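Local coordinates for protein CDA peptide synthetase I (Streptomyces coelicolor, PDB 5DU9) that is a peptide synthetase, represented by its condensation domain, a two-lobed fold of the CoA-dependent acyltransferase superfamily, at residues 37-43 against 148-152; 277-282 against 443-448; 54-58 against 80-84. The protein carries 1 engineered substitution. One frame throughout, in Å; residues are numbered along the deposited sequence.

Interaction 1: residues 37-43 against 148-152; sequences CLEIDGP and GRHLY
Antiparallel pairing of strands 33-40 and 149-157 in the six-stranded mixed sheet is the fold element here, and residues L38 to I40 meet Y152 to H150 at the end of strand 33-40. The short segments run at 170° to each other with their axes 4.7 Å apart. L38 and Y152 form one hydrogen-bonded pair, with Y152 N giving to L38 O at 2.9 Å; I40 and H150 form the next, and H150 N reaches I40 O at 2.8 Å. E39 and L151 form the non-hydrogen-bonded pair between them; beside it L151 CA makes a CA-H...O contact with L38 O (3.3 Å). On the face of L38, I40, H150 and Y152, I40 CD1 rests 4.0 Å from Y152 CB, the two side chains lying alongside one another. Helix 163-182 covers this face through Y170, and Y152 OH is hydrogen-bonded to H140 ND1. On the other face L151 holds CG anti to its backbone N (chi1 -171°), which carries CD2 to C37 CB (3.6 Å), while E39 forms a salt bridge to R383 of the next strand. The H150 ring turns back toward G148, where ND1 donates to G148 O at 3.1 Å, and CE1 sits 3.6 Å from P43 CA. The backbone thus supplies the direction and register of the pairing, whereas side chains on both faces, apolar and polar, join it to the neighbouring strands and helix.

Interaction 2: residues 277-282 against 443-448; sequences AFLHRT and VDEVAL
R281 and L448 lie alongside each other, pointing opposite ways, where helix 267-283 meets the 3-10 turn 443-445 and the extended residues after it, close to the C terminus of the chain. The aliphatic part of the arginine does the passing, with CG 3.8 Å from L448 CB. A bend at chi2 (79°) then turns the outer part of the chain toward the 3-10 turn, and the guanidinium approaches V446 side-on. NE and NH2 both donate to V446 O, NE at 2.9 Å and within the carbonyl plane, NH2 from well above that plane. Seen from the arginine, the shared acceptor lies close to the guanidinium plane, so the pair of bonds fixes the rotation of the group. One guanidinium face is covered by D444 O, offset toward the rim and too poorly angled to be a hydrogen bond. The two branches of L448 divide the helix between them: CD1 reaches F278, the two side chains standing roughly perpendicular (F278 CE1 to L448 CD1, 3.8 Å), and CD2 lies against T282. F278 also meets F428 of helix 418-437 edge-to-face, which ties the same patch to a second helix. On the far flank V443 CG1 sits 4.1 Å from A277 CB and approaches the H280 ring at its edge, while H280 ND1 is hydrogen-bonded to A285 O. T282 OG1 is held over the centre of the F278 ring, 3.9 Å above its plane, by its own bond to F278 O at 2.8 Å.

Interaction 3: residues 54-58 against 80-84; sequences RLTVA and CPPAP
The R54 side chain leaves the last turn of helix 46-58 and stretches across to A83 in the proline-rich loop that follows strand 75-79. With CG anti to the backbone N (chi1 -168°) and the chain extended from CG to NE, the arginine spans the gap at nearly full length. Its last torsion, chi4 at 86°, twists the guanidinium across the line of that chain. NH2 lies 2.5 Å from A83 O, but the N-H points poorly at the oxygen (118°); the bond is weak, and at so short a distance its exact geometry is doubtful. P82 CB lies near the guanidinium, 4.3 Å from R54 NH2, while A83 CB lies at its edge, 3.7 Å from NH2. A water accepts from A83 N at 3.0 Å and, weakly, from R54 NH1, giving a second, indirect link between arginine and loop. Closer to the helix end, the P82 ring rests on A58, with CG 3.9 Å from A58 CA and 4.0 Å from A58 CB. V57 and P82 both touch C64. The contact is thus mainly apolar at P82, and the arginine adds polar links that are weak or doubtful at this surface.

From the N terminus, strand 33-40 enters interaction 1 first, and helix 46-58 follows at once with residues 54-58 of interaction 3. The chain closes interaction 3 at 80-84, a short excursion through strands 65-69 and 75-79, and only then comes back through strands 103-107 and 138-146 to close interaction 1 at 148-152. Interaction 3 is therefore nested within interaction 1, and their nearest atoms are about 7 Å apart. Interaction 2 comes later, in series: it opens at 277-282 and closes at 443-448, joining a helix to the C-terminal end of the chain. Its centre lies about 52 Å from that of interaction 3, on the opposite side of the chain's centre.

Interaction 1: residues 37-43 against 148-152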
loop_
_atom_site.group_PDB
_atom_site.type_symbol
_atom_site.label_atom_id
_atom_site.label_comp_id
_atom_site.label_asym_id
_atom_site.label_seq_id
_atom_site.Cartn_x
_atom_site.Cartn_y
_atom_site.Cartn_z
ATOM N N CYS A 37 -2.835 -10.346 -2.656
ATOM C CA CYS A 37 -2.745 -11.744 -3.043
ATOM C C CYS A 37 -1.874 -11.908 -4.276
ATOM O O CYS A 37 -1.553 -10.927 -4.944
ATOM C CB CYS A 37 -4.136 -12.329 -3.298
ATOM S SG CYS A 37 -5.012 -11.632 -4.717
ATOM N N LEU A 38 -1.473 -13.149 -4.538
ATOM C CA LEU A 38 -0.785 -13.514 -5.770
ATOM C C LEU A 38 -1.699 -14.371 -6.624
ATOM O O LEU A 38 -2.222 -15.379 -6.156
ATOM C CB LEU A 38 0.504 -14.294 -5.490
ATOM C CG LEU A 38 1.669 -13.622 -4.770
ATOM C CD1 LEU A 38 2.796 -14.628 -4.618
ATOM C CD2 LEU A 38 2.152 -12.383 -5.509
ATOM N N GLU A 39 -1.893 -13.965 -7.874
ATOM C CA GLU A 39 -2.573 -14.800 -8.844
ATOM C C GLU A 39 -1.523 -15.675 -9.507
ATOM O O GLU A 39 -0.626 -15.172 -10.180
ATOM C CB GLU A 39 -3.321 -13.944 -9.862
ATOM C CG GLU A 39 -4.433 -13.117 -9.236
ATOM C CD GLU A 39 -5.129 -12.208 -10.230
ATOM O OE1 GLU A 39 -4.505 -11.847 -11.250
ATOM O OE2 GLU A 39 -6.304 -11.857 -9.990
ATOM N N ILE A 40 -1.636 -16.984 -9.298
ATOM C CA ILE A 40 -0.594 -17.928 -9.687
ATOM C C ILE A 40 -1.111 -18.837 -10.800
ATOM O O ILE A 40 -2.191 -19.415 -10.688
ATOM C CB ILE A 40 -0.121 -18.743 -8.463
ATOM C CG1 ILE A 40 0.466 -17.793 -7.411
ATOM C CG2 ILE A 40 0.916 -19.782 -8.864
ATOM C CD1 ILE A 40 0.464 -18.335 -5.998
ATOM N N ASP A 41 -0.333 -18.953 -11.874
ATOM C CA ASP A 41 -0.827 -19.519 -13.127
ATOM C C ASP A 41 -0.597 -21.023 -13.274
ATOM O O ASP A 41 -0.831 -21.582 -14.345
ATOM C CB ASP A 41 -0.183 -18.786 -14.312
ATOM C CG ASP A 41 1.323 -18.994 -14.391
ATOM O OD1 ASP A 41 1.907 -19.575 -13.453
ATOM O OD2 ASP A 41 1.927 -18.566 -15.398
ATOM N N GLY A 42 -0.143 -21.677 -12.210
ATOM C CA GLY A 42 0.113 -23.108 -12.260
ATOM C C GLY A 42 0.040 -23.755 -10.892
ATOM O O GLY A 42 0.020 -23.058 -9.876
ATOM N N PRO A 43 0.010 -25.097 -10.858
ATOM C CA PRO A 43 -0.183 -25.834 -9.605
ATOM C C PRO A 43 0.968 -25.696 -8.610
ATOM O O PRO A 43 2.139 -25.708 -8.995
ATOM C CB PRO A 43 -0.320 -27.290 -10.071
ATOM C CG PRO A 43 0.342 -27.338 -11.397
ATOM C CD PRO A 43 0.115 -25.997 -12.019
ATOM N N GLY A 148 -5.810 -25.470 -12.823
ATOM C CA GLY A 148 -4.491 -25.498 -12.223
ATOM C C GLY A 148 -4.094 -24.170 -11.602
ATOM O O GLY A 148 -3.042 -24.069 -10.973
ATOM N N ARG A 149 -4.933 -23.152 -11.773
ATOM C CA ARG A 149 -4.621 -21.818 -11.267
ATOM C C ARG A 149 -4.774 -21.762 -9.754
ATOM O O ARG A 149 -5.598 -22.475 -9.174
ATOM C CB ARG A 149 -5.519 -20.766 -11.919
ATOM C CG ARG A 149 -5.293 -20.597 -13.411
ATOM C CD ARG A 149 -6.191 -19.515 -13.991
ATOM N NE ARG A 149 -7.609 -19.856 -13.891
ATOM C CZ ARG A 149 -8.271 -20.604 -14.769
ATOM N NH1 ARG A 149 -7.651 -21.109 -15.828
ATOM N NH2 ARG A 149 -9.560 -20.853 -14.586
ATOM N N HIS A 150 -3.973 -20.908 -9.122
ATOM C CA HIS A 150 -4.026 -20.728 -7.680
ATOM C C HIS A 150 -4.089 -19.260 -7.297
ATOM O O HIS A 150 -3.836 -18.371 -8.113
ATOM C CB HIS A 150 -2.815 -21.380 -7.010
ATOM C CG HIS A 150 -2.928 -22.867 -6.876
ATOM N ND1 HIS A 150 -2.801 -23.724 -7.947
ATOM C CD2 HIS A 150 -3.162 -23.647 -5.796
ATOM C CE1 HIS A 150 -2.951 -24.968 -7.532
ATOM N NE2 HIS A 150 -3.167 -24.952 -6.230
ATOM N N LEU A 151 -4.436 -19.020 -6.039
ATOM C CA LEU A 151 -4.417 -17.683 -5.475
ATOM C C LEU A 151 -3.865 -17.778 -4.064
ATOM O O LEU A 151 -4.372 -18.553 -3.255
ATOM C CB LEU A 151 -5.821 -17.067 -5.478
ATOM C CG LEU A 151 -5.945 -15.586 -5.117
ATOM C CD1 LEU A 151 -7.161 -14.982 -5.798
ATOM C CD2 LEU A 151 -6.042 -15.391 -3.608
ATOM N N TYR A 152 -2.814 -17.013 -3.784
ATOM C CA TYR A 152 -2.255 -16.945 -2.438
ATOM C C TYR A 152 -2.673 -15.640 -1.790
ATOM O O TYR A 152 -2.318 -14.572 -2.279
ATOM C CB TYR A 152 -0.726 -17.046 -2.456
ATOM C CG TYR A 152 -0.133 -17.201 -1.072
ATOM C CD1 TYR A 152 -0.063 -16.124 -0.193
ATOM C CD2 TYR A 152 0.337 -18.431 -0.634
ATOM C CE1 TYR A 152 0.464 -16.270 1.077
ATOM C CE2 TYR A 152 0.869 -18.583 0.629
ATOM C CZ TYR A 152 0.929 -17.499 1.480
ATOM O OH TYR A 152 1.453 -17.653 2.742
#

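Interaction 2: residues 277-282 against 443-448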
loop_
_atom_site.group_PDB
_atom_site.type_symbol
_atom_site.label_atom_id
_atom_site.label_comp_id
_atom_site.label_asym_id
_atom_site.label_seq_id
_atom_site.Cartn_x
_atom_site.Cartn_y
_atom_site.Cartn_z
ATOM N N ALA A 277 -5.520 16.730 -12.258
ATOM C CA ALA A 277 -6.307 17.309 -13.339
ATOM C C ALA A 277 -7.772 16.896 -13.236
ATOM O O ALA A 277 -8.674 17.701 -13.472
ATOM C CB ALA A 277 -5.733 16.890 -14.685
ATOM N N PHE A 278 -7.999 15.636 -12.882
ATOM C CA PHE A 278 -9.350 15.108 -12.703
ATOM C C PHE A 278 -10.089 15.843 -11.584
ATOM O O PHE A 278 -11.248 16.233 -11.741
ATOM C CB PHE A 278 -9.285 13.607 -12.403
ATOM C CG PHE A 278 -10.628 12.962 -12.201
ATOM C CD1 PHE A 278 -11.480 12.751 -13.272
ATOM C CD2 PHE A 278 -11.029 12.548 -10.943
ATOM C CE1 PHE A 278 -12.712 12.149 -13.093
ATOM C CE2 PHE A 278 -12.263 11.946 -10.755
ATOM C CZ PHE A 278 -13.105 11.749 -11.835
ATOM N N LEU A 279 -9.414 16.032 -10.456
ATOM C CA LEU A 279 -10.003 16.748 -9.334
ATOM C C LEU A 279 -10.289 18.191 -9.721
ATOM O O LEU A 279 -11.350 18.722 -9.411
ATOM C CB LEU A 279 -9.082 16.705 -8.113
ATOM C CG LEU A 279 -8.860 15.330 -7.482
ATOM C CD1 LEU A 279 -7.917 15.453 -6.297
ATOM C CD2 LEU A 279 -10.165 14.678 -7.068
ATOM N N HIS A 280 -9.339 18.822 -10.405
ATOM C CA HIS A 280 -9.506 20.208 -10.837
ATOM C C HIS A 280 -10.679 20.371 -11.801
ATOM O O HIS A 280 -11.479 21.298 -11.669
ATOM C CB HIS A 280 -8.224 20.719 -11.497
ATOM C CG HIS A 280 -8.410 21.998 -12.253
ATOM N ND1 HIS A 280 -8.585 23.212 -11.627
ATOM C CD2 HIS A 280 -8.455 22.248 -13.582
ATOM C CE1 HIS A 280 -8.729 24.158 -12.539
ATOM N NE2 HIS A 280 -8.656 23.600 -13.733
ATOM N N ARG A 281 -10.779 19.471 -12.772
ATOM C CA ARG A 281 -11.820 19.565 -13.793
ATOM C C ARG A 281 -13.200 19.280 -13.208
ATOM O O ARG A 281 -14.201 19.859 -13.641
ATOM C CB ARG A 281 -11.528 18.594 -14.938
ATOM C CG ARG A 281 -12.299 18.879 -16.218
ATOM C CD ARG A 281 -11.684 20.025 -17.012
ATOM N NE ARG A 281 -12.297 20.149 -18.332
ATOM C CZ ARG A 281 -13.277 20.995 -18.645
ATOM N NH1 ARG A 281 -13.773 21.831 -17.740
ATOM N NH2 ARG A 281 -13.759 21.012 -19.879
ATOM N N THR A 282 -13.248 18.385 -12.227
ATOM C CA THR A 282 -14.509 17.996 -11.605
ATOM C C THR A 282 -15.072 19.128 -10.753
ATOM O O THR A 282 -16.252 19.466 -10.861
ATOM C CB THR A 282 -14.337 16.730 -10.728
ATOM O OG1 THR A 282 -13.931 15.628 -11.546
ATOM C CG2 THR A 282 -15.637 16.363 -10.025
ATOM N N VAL A 443 -5.912 21.467 -20.294
ATOM C CA VAL A 443 -6.733 20.674 -19.385
ATOM C C VAL A 443 -8.177 21.185 -19.301
ATOM O O VAL A 443 -9.110 20.382 -19.305
ATOM C CB VAL A 443 -6.116 20.637 -17.967
ATOM C CG1 VAL A 443 -7.060 19.978 -16.959
ATOM C CG2 VAL A 443 -4.788 19.892 -17.992
ATOM N N ASP A 444 -8.380 22.495 -19.224
ATOM C CA ASP A 444 -9.742 22.996 -19.045
ATOM C C ASP A 444 -10.521 23.028 -20.369
ATOM O O ASP A 444 -11.638 23.546 -20.414
ATOM C CB ASP A 444 -9.734 24.382 -18.366
ATOM C CG ASP A 444 -9.089 25.472 -19.208
ATOM O OD1 ASP A 444 -8.927 25.299 -20.430
ATOM O OD2 ASP A 444 -8.760 26.533 -18.632
ATOM N N GLU A 445 -9.935 22.479 -21.437
ATOM C CA GLU A 445 -10.658 22.281 -22.694
ATOM C C GLU A 445 -10.919 20.800 -22.967
ATOM O O GLU A 445 -11.685 20.457 -23.870
ATOM C CB GLU A 445 -9.885 22.893 -23.864
ATOM C CG GLU A 445 -9.755 24.406 -23.796
ATOM C CD GLU A 445 -8.859 24.961 -24.887
ATOM O OE1 GLU A 445 -8.466 24.188 -25.784
ATOM O OE2 GLU A 445 -8.546 26.169 -24.842
ATOM N N VAL A 446 -10.289 19.924 -22.191
ATOM C CA VAL A 446 -10.512 18.489 -22.346
ATOM C C VAL A 446 -11.877 18.122 -21.773
ATOM O O VAL A 446 -12.189 18.445 -20.627
ATOM C CB VAL A 446 -9.416 17.650 -21.650
ATOM C CG1 VAL A 446 -9.712 16.157 -21.772
ATOM C CG2 VAL A 446 -8.057 17.950 -22.244
ATOM N N ALA A 447 -12.691 17.447 -22.577
ATOM C CA ALA A 447 -14.027 17.067 -22.148
ATOM C C ALA A 447 -13.968 16.008 -21.056
ATOM O O ALA A 447 -13.407 14.928 -21.247
ATOM C CB ALA A 447 -14.842 16.565 -23.325
ATOM N N LEU A 448 -14.536 16.338 -19.904
ATOM C CA LEU A 448 -14.719 15.377 -18.827
ATOM C C LEU A 448 -16.154 14.873 -18.897
ATOM O O LEU A 448 -17.097 15.603 -18.586
ATOM C CB LEU A 448 -14.415 16.010 -17.468
ATOM C CG LEU A 448 -14.728 15.176 -16.224
ATOM C CD1 LEU A 448 -13.925 13.881 -16.202
ATOM C CD2 LEU A 448 -14.456 15.990 -14.969
#

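Interaction 3: residues 54-58 against 80-84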
loop_
_atom_site.group_PDB
_atom_site.type_symbol
_atom_site.label_atom_id
_atom_site.label_comp_id
_atom_site.label_asym_id
_atom_site.label_seq_id
_atom_site.Cartn_x
_atom_site.Cartn_y
_atom_site.Cartn_z
ATOM N N ARG A 54 6.254 -21.746 6.977
ATOM C CA ARG A 54 6.771 -21.850 8.334
ATOM C C ARG A 54 8.200 -21.325 8.402
ATOM O O ARG A 54 8.540 -20.557 9.302
ATOM C CB ARG A 54 6.704 -23.296 8.830
ATOM C CG ARG A 54 6.955 -23.427 10.323
ATOM C CD ARG A 54 6.544 -24.789 10.855
ATOM N NE ARG A 54 6.849 -24.925 12.278
ATOM C CZ ARG A 54 6.046 -24.536 13.266
ATOM N NH1 ARG A 54 4.869 -23.982 13.006
ATOM N NH2 ARG A 54 6.424 -24.704 14.526
ATOM N N LEU A 55 9.026 -21.725 7.439
ATOM C CA LEU A 55 10.411 -21.266 7.377
ATOM C C LEU A 55 10.475 -19.766 7.123
ATOM O O LEU A 55 11.315 -19.065 7.686
ATOM C CB LEU A 55 11.176 -22.006 6.281
ATOM C CG LEU A 55 11.400 -23.505 6.488
ATOM C CD1 LEU A 55 11.963 -24.130 5.221
ATOM C CD2 LEU A 55 12.330 -23.753 7.663
ATOM N N THR A 56 9.582 -19.280 6.270
ATOM C CA THR A 56 9.569 -17.872 5.906
ATOM C C THR A 56 9.183 -17.016 7.103
ATOM O O THR A 56 9.849 -16.026 7.407
ATOM C CB THR A 56 8.598 -17.603 4.743
ATOM O OG1 THR A 56 9.052 -18.299 3.574
ATOM C CG2 THR A 56 8.518 -16.115 4.434
ATOM N N VAL A 57 8.101 -17.393 7.776
ATOM C CA VAL A 57 7.648 -16.652 8.945
ATOM C C VAL A 57 8.739 -16.655 10.015
ATOM O O VAL A 57 9.064 -15.611 10.577
ATOM C CB VAL A 57 6.333 -17.236 9.511
ATOM C CG1 VAL A 57 5.992 -16.620 10.865
ATOM C CG2 VAL A 57 5.193 -16.998 8.534
ATOM N N ALA A 58 9.318 -17.824 10.269
ATOM C CA ALA A 58 10.355 -17.965 11.288
ATOM C C ALA A 58 11.507 -16.978 11.079
ATOM O O ALA A 58 12.134 -16.537 12.043
ATOM C CB ALA A 58 10.884 -19.389 11.301
ATOM N N CYS A 80 8.441 -13.195 19.184
ATOM C CA CYS A 80 7.991 -14.530 19.573
ATOM C C CYS A 80 8.194 -15.549 18.453
ATOM O O CYS A 80 7.299 -15.755 17.638
ATOM C CB CYS A 80 6.512 -14.494 19.959
ATOM S SG CYS A 80 6.107 -13.350 21.293
ATOM N N PRO A 81 9.370 -16.198 18.411
ATOM C CA PRO A 81 9.615 -17.223 17.388
ATOM C C PRO A 81 8.533 -18.307 17.350
ATOM O O PRO A 81 7.870 -18.530 18.360
ATOM C CB PRO A 81 10.958 -17.824 17.812
ATOM C CG PRO A 81 11.642 -16.737 18.542
ATOM C CD PRO A 81 10.567 -15.941 19.231
ATOM N N PRO A 82 8.348 -18.967 16.194
ATOM C CA PRO A 82 7.426 -20.109 16.163
ATOM C C PRO A 82 7.943 -21.280 16.990
ATOM O O PRO A 82 9.083 -21.251 17.453
ATOM C CB PRO A 82 7.367 -20.482 14.677
ATOM C CG PRO A 82 7.881 -19.289 13.945
ATOM C CD PRO A 82 8.876 -18.652 14.856
ATOM N N ALA A 83 7.111 -22.299 17.167
ATOM C CA ALA A 83 7.522 -23.504 17.877
ATOM C C ALA A 83 8.503 -24.313 17.031
ATOM O O ALA A 83 8.553 -24.150 15.811
ATOM C CB ALA A 83 6.312 -24.343 18.235
ATOM N N PRO A 84 9.294 -25.188 17.675
ATOM C CA PRO A 84 10.208 -26.057 16.925
ATOM C C PRO A 84 9.469 -27.007 15.987
ATOM O O PRO A 84 8.364 -27.433 16.324
ATOM C CB PRO A 84 10.938 -26.839 18.022
ATOM C CG PRO A 84 10.768 -26.029 19.258
ATOM C CD PRO A 84 9.435 -25.370 19.130
HETATM O O HOH W 1 4.447 -22.112 15.771
#